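Local structure of beta-fructofuranosidase (Bifidobacterium adolescentis, 6NOB) at residues E359-H368 with N417-W428; R476-S487 with E593-S604. The protein probably hydrolyses the terminal, non-reducing fructofuranoside residues of sugars such as sucrose. All coordinates share one frame; numbering follows the deposited sequence.

Contact 1: residues E359-H368 with N417-W428; sequences EGPVLADFGH and NGPKLDVKASDW
Lys420 NZ is gripped by Pro361 O at 2.8 Å and by a water that passes its own protons to Glu359 O and Pro419 O, tying both backbones together. The ammonium stands 37° above the Pro361 carbonyl plane. Lys420 leaves its strand away from 359-368, and a bend in the side chain (chi2 -71°) carries NZ back alongside the Pro361 ring, 3.7 Å from CD. A methionine here would probably leave Pro361 O without its charged donor and the water without the group it accepts from. Next along, Leu421 N meets Val362 O at 3.0 Å in an almost straight bond lying in the carbonyl plane. The segments lie on the fourth strands of neighbouring blades of the five-bladed beta-propeller known from this family, so the bond links separate sheets. Beyond it, Leu363 CD1 rests on Val423 CG2 at 3.7 Å, the two side chains crossing at about a right angle. Glu359 lays OE2 against Pro419 CD (3.6 Å), while its OE1 is held by Ser345 and Arg357. At the far end His368 and Trp428 approach from opposite directions and meet obliquely, planes 38° apart, the imidazole fixed by Asp365 through ND1 and by Thr316 through NE2.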
loop_
_atom_site.group_PDB
_atom_site.type_symbol
_atom_site.label_atom_id
_atom_site.label_comp_id
_atom_site.label_asym_id
_atom_site.label_seq_id
_atom_site.Cartn_x
_atom_site.Cartn_y
_atom_site.Cartn_z
ATOM N N GLU A 359 17.103 17.378 11.504
ATOM C CA GLU A 359 18.197 17.670 10.589
ATOM C C GLU A 359 17.815 18.641 9.479
ATOM O O GLU A 359 18.646 18.919 8.608
ATOM C CB GLU A 359 18.725 16.369 9.971
ATOM C CG GLU A 359 19.209 15.338 10.981
ATOM C CD GLU A 359 20.685 15.483 11.300
ATOM O OE1 GLU A 359 21.153 14.857 12.274
ATOM O OE2 GLU A 359 21.382 16.225 10.576
ATOM N N GLY A 360 16.592 19.163 9.482
ATOM C CA GLY A 360 16.134 20.024 8.419
ATOM C C GLY A 360 15.467 19.235 7.311
ATOM O O GLY A 360 15.447 17.999 7.323
ATOM N N PRO A 361 14.892 19.936 6.333
ATOM C CA PRO A 361 14.283 19.247 5.183
ATOM C C PRO A 361 15.352 18.731 4.233
ATOM O O PRO A 361 16.106 19.509 3.644
ATOM C CB PRO A 361 13.427 20.339 4.532
ATOM C CG PRO A 361 14.116 21.614 4.900
ATOM C CD PRO A 361 14.674 21.393 6.287
ATOM N N VAL A 362 15.418 17.405 4.086
ATOM C CA VAL A 362 16.350 16.820 3.126
ATOM C C VAL A 362 15.883 17.090 1.701
ATOM O O VAL A 362 16.697 17.124 0.769
ATOM C CB VAL A 362 16.519 15.310 3.396
ATOM C CG1 VAL A 362 15.246 14.554 3.051
ATOM C CG2 VAL A 362 17.704 14.749 2.625
ATOM N N LEU A 363 14.582 17.307 1.509
ATOM C CA LEU A 363 14.015 17.518 0.186
ATOM C C LEU A 363 12.756 18.365 0.301
ATOM O O LEU A 363 11.929 18.146 1.189
ATOM C CB LEU A 363 13.688 16.185 -0.500
ATOM C CG LEU A 363 13.050 16.276 -1.888
ATOM C CD1 LEU A 363 14.045 16.839 -2.889
ATOM C CD2 LEU A 363 12.533 14.920 -2.349
ATOM N N ALA A 364 12.627 19.337 -0.597
ATOM C CA ALA A 364 11.400 20.103 -0.764
ATOM C C ALA A 364 11.088 20.167 -2.250
ATOM O O ALA A 364 11.982 20.435 -3.061
ATOM C CB ALA A 364 11.527 21.514 -0.176
ATOM N N ASP A 365 9.833 19.912 -2.611
ATOM C CA ASP A 365 9.419 19.853 -4.013
ATOM C C ASP A 365 8.802 21.196 -4.387
ATOM O O ASP A 365 7.590 21.391 -4.295
ATOM C CB ASP A 365 8.445 18.702 -4.245
ATOM C CG ASP A 365 8.275 18.365 -5.718
ATOM O OD1 ASP A 365 8.590 19.222 -6.573
ATOM O OD2 ASP A 365 7.813 17.245 -6.023
ATOM N N PHE A 366 9.648 22.131 -4.825
ATOM C CA PHE A 366 9.144 23.424 -5.272
ATOM C C PHE A 366 8.555 23.362 -6.672
ATOM O O PHE A 366 7.725 24.210 -7.019
ATOM C CB PHE A 366 10.248 24.480 -5.214
ATOM C CG PHE A 366 10.279 25.235 -3.919
ATOM C CD1 PHE A 366 10.962 24.728 -2.824
ATOM C CD2 PHE A 366 9.604 26.439 -3.786
ATOM C CE1 PHE A 366 10.983 25.415 -1.624
ATOM C CE2 PHE A 366 9.620 27.132 -2.591
ATOM C CZ PHE A 366 10.312 26.620 -1.509
ATOM N N GLY A 367 8.955 22.379 -7.482
ATOM C CA GLY A 367 8.288 22.172 -8.754
ATOM C C GLY A 367 6.818 21.845 -8.588
ATOM O O GLY A 367 6.005 22.162 -9.459
ATOM N N HIS A 368 6.455 21.224 -7.471
ATOM C CA HIS A 368 5.075 20.879 -7.156
ATOM C C HIS A 368 4.647 21.515 -5.840
ATOM O O HIS A 368 3.986 20.889 -5.008
ATOM C CB HIS A 368 4.894 19.364 -7.119
ATOM C CG HIS A 368 5.246 18.688 -8.406
ATOM N ND1 HIS A 368 6.405 17.958 -8.571
ATOM C CD2 HIS A 368 4.602 18.646 -9.596
ATOM C CE1 HIS A 368 6.453 17.490 -9.805
ATOM N NE2 HIS A 368 5.371 17.892 -10.448
ATOM N N ASN A 417 23.326 23.646 6.624
ATOM C CA ASN A 417 22.023 23.458 7.246
ATOM C C ASN A 417 21.549 22.011 7.173
ATOM O O ASN A 417 20.345 21.746 7.184
ATOM C CB ASN A 417 20.993 24.391 6.612
ATOM C CG ASN A 417 21.502 25.811 6.479
ATOM O OD1 ASN A 417 22.269 26.289 7.315
ATOM N ND2 ASN A 417 21.078 26.492 5.423
ATOM N N GLY A 418 22.483 21.066 7.104
ATOM C CA GLY A 418 22.151 19.664 7.192
ATOM C C GLY A 418 22.235 18.931 5.869
ATOM O O GLY A 418 22.597 19.497 4.833
ATOM N N PRO A 419 21.895 17.641 5.883
ATOM C CA PRO A 419 21.953 16.844 4.649
ATOM C C PRO A 419 20.866 17.274 3.674
ATOM O O PRO A 419 19.710 17.466 4.054
ATOM C CB PRO A 419 21.736 15.405 5.137
ATOM C CG PRO A 419 21.909 15.458 6.637
ATOM C CD PRO A 419 21.486 16.831 7.040
ATOM N N LYS A 420 21.252 17.424 2.411
ATOM C CA LYS A 420 20.347 17.824 1.345
ATOM C C LYS A 420 20.527 16.891 0.159
ATOM O O LYS A 420 21.655 16.549 -0.207
ATOM C CB LYS A 420 20.601 19.273 0.907
ATOM C CG LYS A 420 20.580 20.291 2.040
ATOM C CD LYS A 420 19.173 20.504 2.591
ATOM C CE LYS A 420 19.182 21.493 3.752
ATOM N NZ LYS A 420 17.892 21.507 4.490
ATOM N N LEU A 421 19.413 16.479 -0.439
ATOM C CA LEU A 421 19.463 15.685 -1.661
ATOM C C LEU A 421 19.623 16.623 -2.851
ATOM O O LEU A 421 18.713 17.392 -3.174
ATOM C CB LEU A 421 18.208 14.831 -1.807
ATOM C CG LEU A 421 18.096 14.116 -3.155
ATOM C CD1 LEU A 421 19.225 13.107 -3.329
ATOM C CD2 LEU A 421 16.741 13.445 -3.308
ATOM N N ASP A 422 20.784 16.568 -3.499
ATOM C CA ASP A 422 21.022 17.313 -4.732
ATOM C C ASP A 422 20.331 16.559 -5.863
ATOM O O ASP A 422 20.865 15.581 -6.391
ATOM C CB ASP A 422 22.518 17.469 -4.984
ATOM C CG ASP A 422 22.824 18.293 -6.223
ATOM O OD1 ASP A 422 21.898 18.934 -6.764
ATOM O OD2 ASP A 422 23.995 18.297 -6.658
ATOM N N VAL A 423 19.133 17.010 -6.234
ATOM C CA VAL A 423 18.325 16.295 -7.218
ATOM C C VAL A 423 18.961 16.432 -8.594
ATOM O O VAL A 423 19.151 17.544 -9.097
ATOM C CB VAL A 423 16.882 16.813 -7.229
ATOM C CG1 VAL A 423 16.052 16.028 -8.234
ATOM C CG2 VAL A 423 16.270 16.728 -5.836
ATOM N N LYS A 424 19.286 15.294 -9.211
ATOM C CA LYS A 424 19.749 15.262 -10.592
ATOM C C LYS A 424 18.662 14.849 -11.574
ATOM O O LYS A 424 18.779 15.156 -12.766
ATOM C CB LYS A 424 20.937 14.302 -10.743
ATOM C CG LYS A 424 22.120 14.603 -9.837
ATOM C CD LYS A 424 22.744 15.953 -10.144
ATOM C CE LYS A 424 24.093 16.097 -9.457
ATOM N NZ LYS A 424 24.735 17.408 -9.747
ATOM N N ALA A 425 17.615 14.171 -11.108
ATOM C CA ALA A 425 16.530 13.736 -11.977
ATOM C C ALA A 425 15.312 13.424 -11.123
ATOM O O ALA A 425 15.427 13.110 -9.936
ATOM C CB ALA A 425 16.930 12.515 -12.813
ATOM N N SER A 426 14.140 13.512 -11.747
ATOM C CA SER A 426 12.885 13.195 -11.079
ATOM C C SER A 426 11.871 12.741 -12.119
ATOM O O SER A 426 11.925 13.158 -13.276
ATOM C CB SER A 426 12.351 14.399 -10.294
ATOM O OG SER A 426 11.364 15.107 -11.025
ATOM N N ASP A 427 10.950 11.880 -11.695
ATOM C CA ASP A 427 9.883 11.382 -12.562
ATOM C C ASP A 427 8.895 10.606 -11.699
ATOM O O ASP A 427 9.097 10.431 -10.493
ATOM C CB ASP A 427 10.428 10.507 -13.691
ATOM C CG ASP A 427 9.639 10.659 -14.974
ATOM O OD1 ASP A 427 8.408 10.858 -14.889
ATOM O OD2 ASP A 427 10.253 10.587 -16.057
ATOM N N TRP A 428 7.823 10.130 -12.334
ATOM C CA TRP A 428 6.812 9.337 -11.647
ATOM C C TRP A 428 7.248 7.881 -11.531
ATOM O O TRP A 428 7.888 7.335 -12.435
ATOM C CB TRP A 428 5.475 9.409 -12.389
ATOM C CG TRP A 428 4.907 10.794 -12.564
ATOM C CD1 TRP A 428 4.467 11.355 -13.730
ATOM C CD2 TRP A 428 4.700 11.782 -11.544
ATOM N NE1 TRP A 428 4.006 12.629 -13.501
ATOM C CE2 TRP A 428 4.140 12.916 -12.168
ATOM C CE3 TRP A 428 4.942 11.821 -10.166
ATOM C CZ2 TRP A 428 3.817 14.073 -11.462
ATOM C CZ3 TRP A 428 4.617 12.971 -9.467
ATOM C CH2 TRP A 428 4.061 14.080 -10.116
HETATM O O HOH W 1 18.293 19.044 5.881
#

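Contact 2: residues R476-S487 with E593-S604; sequences RELHVRDGRLYS and EVFLNGGQTAGS
Arg476, the residue most deeply covered here, reaches with an extended chain from CG to NE into the second hairpin, where its guanidinium takes a carboxylate at the edge and a phenyl corner over one face. NH2 gives Glu593 OE1 a salt-bridging hydrogen bond of 2.8 Å, nearly linear and within the guanidinium plane, using the anti lone pair of the oxygen. A water accepts from NE and donates to the same OE1, closing a second, indirect link. Phe595 stands almost upright (planes 83° apart), its CZ 3.6 Å from NE, while Ala602 CB lies 3.8 Å from NH1.

Tyr486 is clasped on both faces. Gln600 CA makes a CH-pi contact 3.7 Å from the ring centroid on one, and Arg481 CD covers the other. The Gln600 side chain runs alongside in the same direction, its CG 3.6 Å from Tyr486 OH, with OE1 held by Asn597 ND2. Ser487 follows: its N donates to Gly599 O at 3.2 Å, on a lone pair of that carbonyl, which also receives a water proton. Ser487 OG, placed between its backbone N and carbonyl carbon (chi1 74°), is turned to touch Ala602 CB at 3.5 Å.

The hairpin of 476-487, turned through a type I' turn, belongs to the last blade of the propeller, and that of 593-604 to the edge of the C-terminal beta-sandwich found in this family; the contact fastens one domain to the other. With Glu593 on NH2 and Asp430 on NH1, the buried arginine charge probably has both carboxylates to offset it, and because Glu593 OE2 also holds His121 NE2 and Leu474 N, the carboxylate couples the sandwich to the propeller through more than one partner.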
loop_
_atom_site.group_PDB
_atom_site.type_symbol
_atom_site.label_atom_id
_atom_site.label_comp_id
_atom_site.label_asym_id
_atom_site.label_seq_id
_atom_site.Cartn_x
_atom_site.Cartn_y
_atom_site.Cartn_z
ATOM N N ARG A 476 8.019 -4.970 -6.448
ATOM C CA ARG A 476 8.925 -4.520 -7.495
ATOM C C ARG A 476 10.332 -4.324 -6.942
ATOM O O ARG A 476 10.511 -3.812 -5.831
ATOM C CB ARG A 476 8.426 -3.217 -8.124
ATOM C CG ARG A 476 7.083 -3.353 -8.815
ATOM C CD ARG A 476 6.531 -2.005 -9.249
ATOM N NE ARG A 476 5.130 -2.109 -9.648
ATOM C CZ ARG A 476 4.398 -1.090 -10.087
ATOM N NH1 ARG A 476 4.936 0.117 -10.193
ATOM N NH2 ARG A 476 3.129 -1.278 -10.425
ATOM N N GLU A 477 11.325 -4.741 -7.721
ATOM C CA GLU A 477 12.720 -4.492 -7.396
ATOM C C GLU A 477 13.153 -3.176 -8.030
ATOM O O GLU A 477 12.768 -2.863 -9.159
ATOM C CB GLU A 477 13.609 -5.638 -7.892
ATOM C CG GLU A 477 15.083 -5.495 -7.524
ATOM C CD GLU A 477 15.943 -6.609 -8.095
ATOM O OE1 GLU A 477 15.380 -7.649 -8.502
ATOM O OE2 GLU A 477 17.181 -6.443 -8.136
ATOM N N LEU A 478 13.957 -2.411 -7.298
ATOM C CA LEU A 478 14.377 -1.084 -7.723
ATOM C C LEU A 478 15.862 -1.065 -8.058
ATOM O O LEU A 478 16.680 -1.653 -7.345
ATOM C CB LEU A 478 14.082 -0.044 -6.639
ATOM C CG LEU A 478 12.610 0.139 -6.272
ATOM C CD1 LEU A 478 12.446 1.280 -5.279
ATOM C CD2 LEU A 478 11.780 0.383 -7.520
ATOM N N HIS A 479 16.196 -0.377 -9.148
ATOM C CA HIS A 479 17.573 -0.079 -9.509
ATOM C C HIS A 479 17.625 1.326 -10.095
ATOM O O HIS A 479 16.610 1.876 -10.530
ATOM C CB HIS A 479 18.141 -1.100 -10.509
ATOM C CG HIS A 479 18.594 -2.376 -9.872
ATOM N ND1 HIS A 479 19.799 -2.490 -9.208
ATOM C CD2 HIS A 479 18.006 -3.594 -9.797
ATOM C CE1 HIS A 479 19.929 -3.721 -8.747
ATOM N NE2 HIS A 479 18.855 -4.411 -9.091
ATOM N N VAL A 480 18.819 1.912 -10.094
ATOM C CA VAL A 480 19.063 3.201 -10.731
ATOM C C VAL A 480 20.039 2.976 -11.876
ATOM O O VAL A 480 21.186 2.570 -11.651
ATOM C CB VAL A 480 19.603 4.247 -9.744
ATOM C CG1 VAL A 480 20.197 5.429 -10.501
ATOM C CG2 VAL A 480 18.495 4.716 -8.812
ATOM N N ARG A 481 19.581 3.229 -13.099
ATOM C CA ARG A 481 20.386 3.060 -14.302
ATOM C C ARG A 481 20.452 4.393 -15.030
ATOM O O ARG A 481 19.416 4.938 -15.429
ATOM C CB ARG A 481 19.800 1.973 -15.207
ATOM C CG ARG A 481 19.501 0.669 -14.484
ATOM C CD ARG A 481 19.162 -0.446 -15.457
ATOM N NE ARG A 481 18.215 -1.394 -14.877
ATOM C CZ ARG A 481 18.565 -2.443 -14.138
ATOM N NH1 ARG A 481 17.633 -3.251 -13.648
ATOM N NH2 ARG A 481 19.845 -2.685 -13.889
ATOM N N ASP A 482 21.668 4.912 -15.200
ATOM C CA ASP A 482 21.895 6.211 -15.830
ATOM C C ASP A 482 21.112 7.310 -15.110
ATOM O O ASP A 482 20.466 8.162 -15.726
ATOM C CB ASP A 482 21.549 6.165 -17.319
ATOM C CG ASP A 482 22.484 5.262 -18.103
ATOM O OD1 ASP A 482 21.990 4.370 -18.825
ATOM O OD2 ASP A 482 23.715 5.446 -17.990
ATOM N N GLY A 483 21.174 7.277 -13.779
ATOM C CA GLY A 483 20.572 8.306 -12.956
ATOM C C GLY A 483 19.063 8.292 -12.888
ATOM O O GLY A 483 18.475 9.258 -12.394
ATOM N N ARG A 484 18.412 7.231 -13.361
ATOM C CA ARG A 484 16.960 7.147 -13.348
ATOM C C ARG A 484 16.522 5.862 -12.663
ATOM O O ARG A 484 17.188 4.828 -12.754
ATOM C CB ARG A 484 16.381 7.209 -14.766
ATOM C CG ARG A 484 16.854 8.407 -15.565
ATOM C CD ARG A 484 15.905 8.720 -16.707
ATOM N NE ARG A 484 15.148 9.945 -16.464
ATOM C CZ ARG A 484 13.833 9.985 -16.277
ATOM N NH1 ARG A 484 13.118 8.865 -16.305
ATOM N NH2 ARG A 484 13.233 11.151 -16.062
ATOM N N LEU A 485 15.383 5.941 -11.979
ATOM C CA LEU A 485 14.858 4.804 -11.241
ATOM C C LEU A 485 14.224 3.798 -12.194
ATOM O O LEU A 485 13.424 4.163 -13.061
ATOM C CB LEU A 485 13.834 5.266 -10.205
ATOM C CG LEU A 485 13.361 4.201 -9.210
ATOM C CD1 LEU A 485 14.512 3.738 -8.325
ATOM C CD2 LEU A 485 12.207 4.713 -8.369
ATOM N N TYR A 486 14.593 2.534 -12.032
ATOM C CA TYR A 486 13.975 1.422 -12.730
ATOM C C TYR A 486 13.208 0.571 -11.728
ATOM O O TYR A 486 13.575 0.487 -10.552
ATOM C CB TYR A 486 15.024 0.564 -13.441
ATOM C CG TYR A 486 15.378 1.013 -14.841
ATOM C CD1 TYR A 486 15.833 2.303 -15.088
ATOM C CD2 TYR A 486 15.288 0.133 -15.913
ATOM C CE1 TYR A 486 16.172 2.708 -16.369
ATOM C CE2 TYR A 486 15.628 0.525 -17.195
ATOM C CZ TYR A 486 16.068 1.812 -17.418
ATOM O OH TYR A 486 16.402 2.201 -18.695
ATOM N N SER A 487 12.133 -0.053 -12.197
ATOM C CA SER A 487 11.327 -0.922 -11.353
ATOM C C SER A 487 10.816 -2.083 -12.188
ATOM O O SER A 487 10.439 -1.904 -13.349
ATOM C CB SER A 487 10.153 -0.170 -10.714
ATOM O OG SER A 487 9.146 0.099 -11.670
ATOM N N GLU A 593 -0.733 -4.243 -14.543
ATOM C CA GLU A 593 0.575 -3.664 -14.249
ATOM C C GLU A 593 1.459 -3.891 -15.465
ATOM O O GLU A 593 1.651 -5.036 -15.888
ATOM C CB GLU A 593 1.200 -4.278 -12.991
ATOM C CG GLU A 593 0.328 -4.161 -11.747
ATOM C CD GLU A 593 1.063 -4.514 -10.472
ATOM O OE1 GLU A 593 2.001 -3.777 -10.107
ATOM O OE2 GLU A 593 0.700 -5.525 -9.833
ATOM N N VAL A 594 1.985 -2.807 -16.028
ATOM C CA VAL A 594 2.708 -2.839 -17.293
ATOM C C VAL A 594 4.123 -2.326 -17.062
ATOM O O VAL A 594 4.317 -1.300 -16.398
ATOM C CB VAL A 594 1.992 -2.000 -18.367
ATOM C CG1 VAL A 594 2.792 -1.989 -19.658
ATOM C CG2 VAL A 594 0.584 -2.531 -18.603
ATOM N N PHE A 595 5.104 -3.031 -17.618
ATOM C CA PHE A 595 6.507 -2.652 -17.522
ATOM C C PHE A 595 7.091 -2.557 -18.924
ATOM O O PHE A 595 6.975 -3.498 -19.715
ATOM C CB PHE A 595 7.280 -3.657 -16.660
ATOM C CG PHE A 595 6.730 -3.784 -15.271
ATOM C CD1 PHE A 595 5.724 -4.694 -14.989
ATOM C CD2 PHE A 595 7.190 -2.962 -14.254
ATOM C CE1 PHE A 595 5.201 -4.796 -13.715
ATOM C CE2 PHE A 595 6.672 -3.059 -12.978
ATOM C CZ PHE A 595 5.677 -3.979 -12.707
ATOM N N LEU A 596 7.705 -1.418 -19.231
ATOM C CA LEU A 596 8.226 -1.138 -20.560
ATOM C C LEU A 596 9.748 -1.098 -20.534
ATOM O O LEU A 596 10.349 -0.596 -19.578
ATOM C CB LEU A 596 7.680 0.189 -21.091
ATOM C CG LEU A 596 6.158 0.339 -21.068
ATOM C CD1 LEU A 596 5.739 1.637 -21.734
ATOM C CD2 LEU A 596 5.499 -0.846 -21.750
ATOM N N ASN A 597 10.359 -1.630 -21.593
ATOM C CA ASN A 597 11.813 -1.621 -21.759
ATOM C C ASN A 597 12.520 -2.199 -20.534
ATOM O O ASN A 597 13.543 -1.685 -20.078
ATOM C CB ASN A 597 12.317 -0.210 -22.065
ATOM C CG ASN A 597 12.063 0.199 -23.502
ATOM O OD1 ASN A 597 11.458 -0.545 -24.274
ATOM N ND2 ASN A 597 12.527 1.388 -23.871
ATOM N N GLY A 598 11.962 -3.281 -19.994
ATOM C CA GLY A 598 12.563 -3.932 -18.846
ATOM C C GLY A 598 12.484 -3.151 -17.557
ATOM O O GLY A 598 13.289 -3.384 -16.652
ATOM N N GLY A 599 11.538 -2.225 -17.446
ATOM C CA GLY A 599 11.384 -1.433 -16.248
ATOM C C GLY A 599 11.815 0.010 -16.362
ATOM O O GLY A 599 11.881 0.696 -15.335
ATOM N N GLN A 600 12.132 0.485 -17.568
ATOM C CA GLN A 600 12.429 1.901 -17.753
ATOM C C GLN A 600 11.283 2.763 -17.246
ATOM O O GLN A 600 11.505 3.824 -16.647
ATOM C CB GLN A 600 12.714 2.179 -19.228
ATOM C CG GLN A 600 13.230 3.571 -19.524
ATOM C CD GLN A 600 13.542 3.761 -20.994
ATOM O OE1 GLN A 600 13.654 2.791 -21.748
ATOM N NE2 GLN A 600 13.673 5.014 -21.413
ATOM N N THR A 601 10.050 2.313 -17.461
ATOM C CA THR A 601 8.874 2.926 -16.870
ATOM C C THR A 601 7.867 1.828 -16.556
ATOM O O THR A 601 7.843 0.781 -17.211
ATOM C CB THR A 601 8.262 3.988 -17.799
ATOM O OG1 THR A 601 7.229 4.698 -17.104
ATOM C CG2 THR A 601 7.684 3.343 -19.045
ATOM N N ALA A 602 7.060 2.063 -15.527
ATOM C CA ALA A 602 6.023 1.130 -15.110
ATOM C C ALA A 602 4.693 1.863 -15.036
ATOM O O ALA A 602 4.645 3.032 -14.644
ATOM C CB ALA A 602 6.350 0.502 -13.753
ATOM N N GLY A 603 3.616 1.176 -15.418
ATOM C CA GLY A 603 2.289 1.765 -15.384
ATOM C C GLY A 603 1.213 0.777 -14.989
ATOM O O GLY A 603 1.173 -0.343 -15.510
ATOM N N SER A 604 0.326 1.181 -14.080
ATOM C CA SER A 604 -0.638 0.251 -13.505
ATOM C C SER A 604 -1.863 1.013 -13.019
ATOM O O SER A 604 -1.802 2.215 -12.746
ATOM C CB SER A 604 -0.013 -0.547 -12.357
ATOM O OG SER A 604 0.455 0.312 -11.336
HETATM O O HOH W 2 4.303 -4.695 -9.702
HETATM O O HOH W 3 13.500 5.613 -15.711
HETATM O O HOH W 4 9.887 1.569 -13.533
#

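In the fold
The two contacts come in series along the chain, contact 1 closing before contact 2 opens, and their centres lie 21 Å apart. They share no sheet, yet they touch: Asp427 OD2 near the end of strand 418-428 forms a 3.0 Å salt bridge with Arg484 NH2 in the hairpin of contact 2, and Ala425 CB packs on Gly483 O beside it. Strand 418-428 thus meets one neighbouring blade through its first half and again at Trp428, and, through Ala425 and Asp427, the hairpin of the last blade. The two contacts, joined by the salt bridge, link blade to blade within the propeller and then propeller to sandwich.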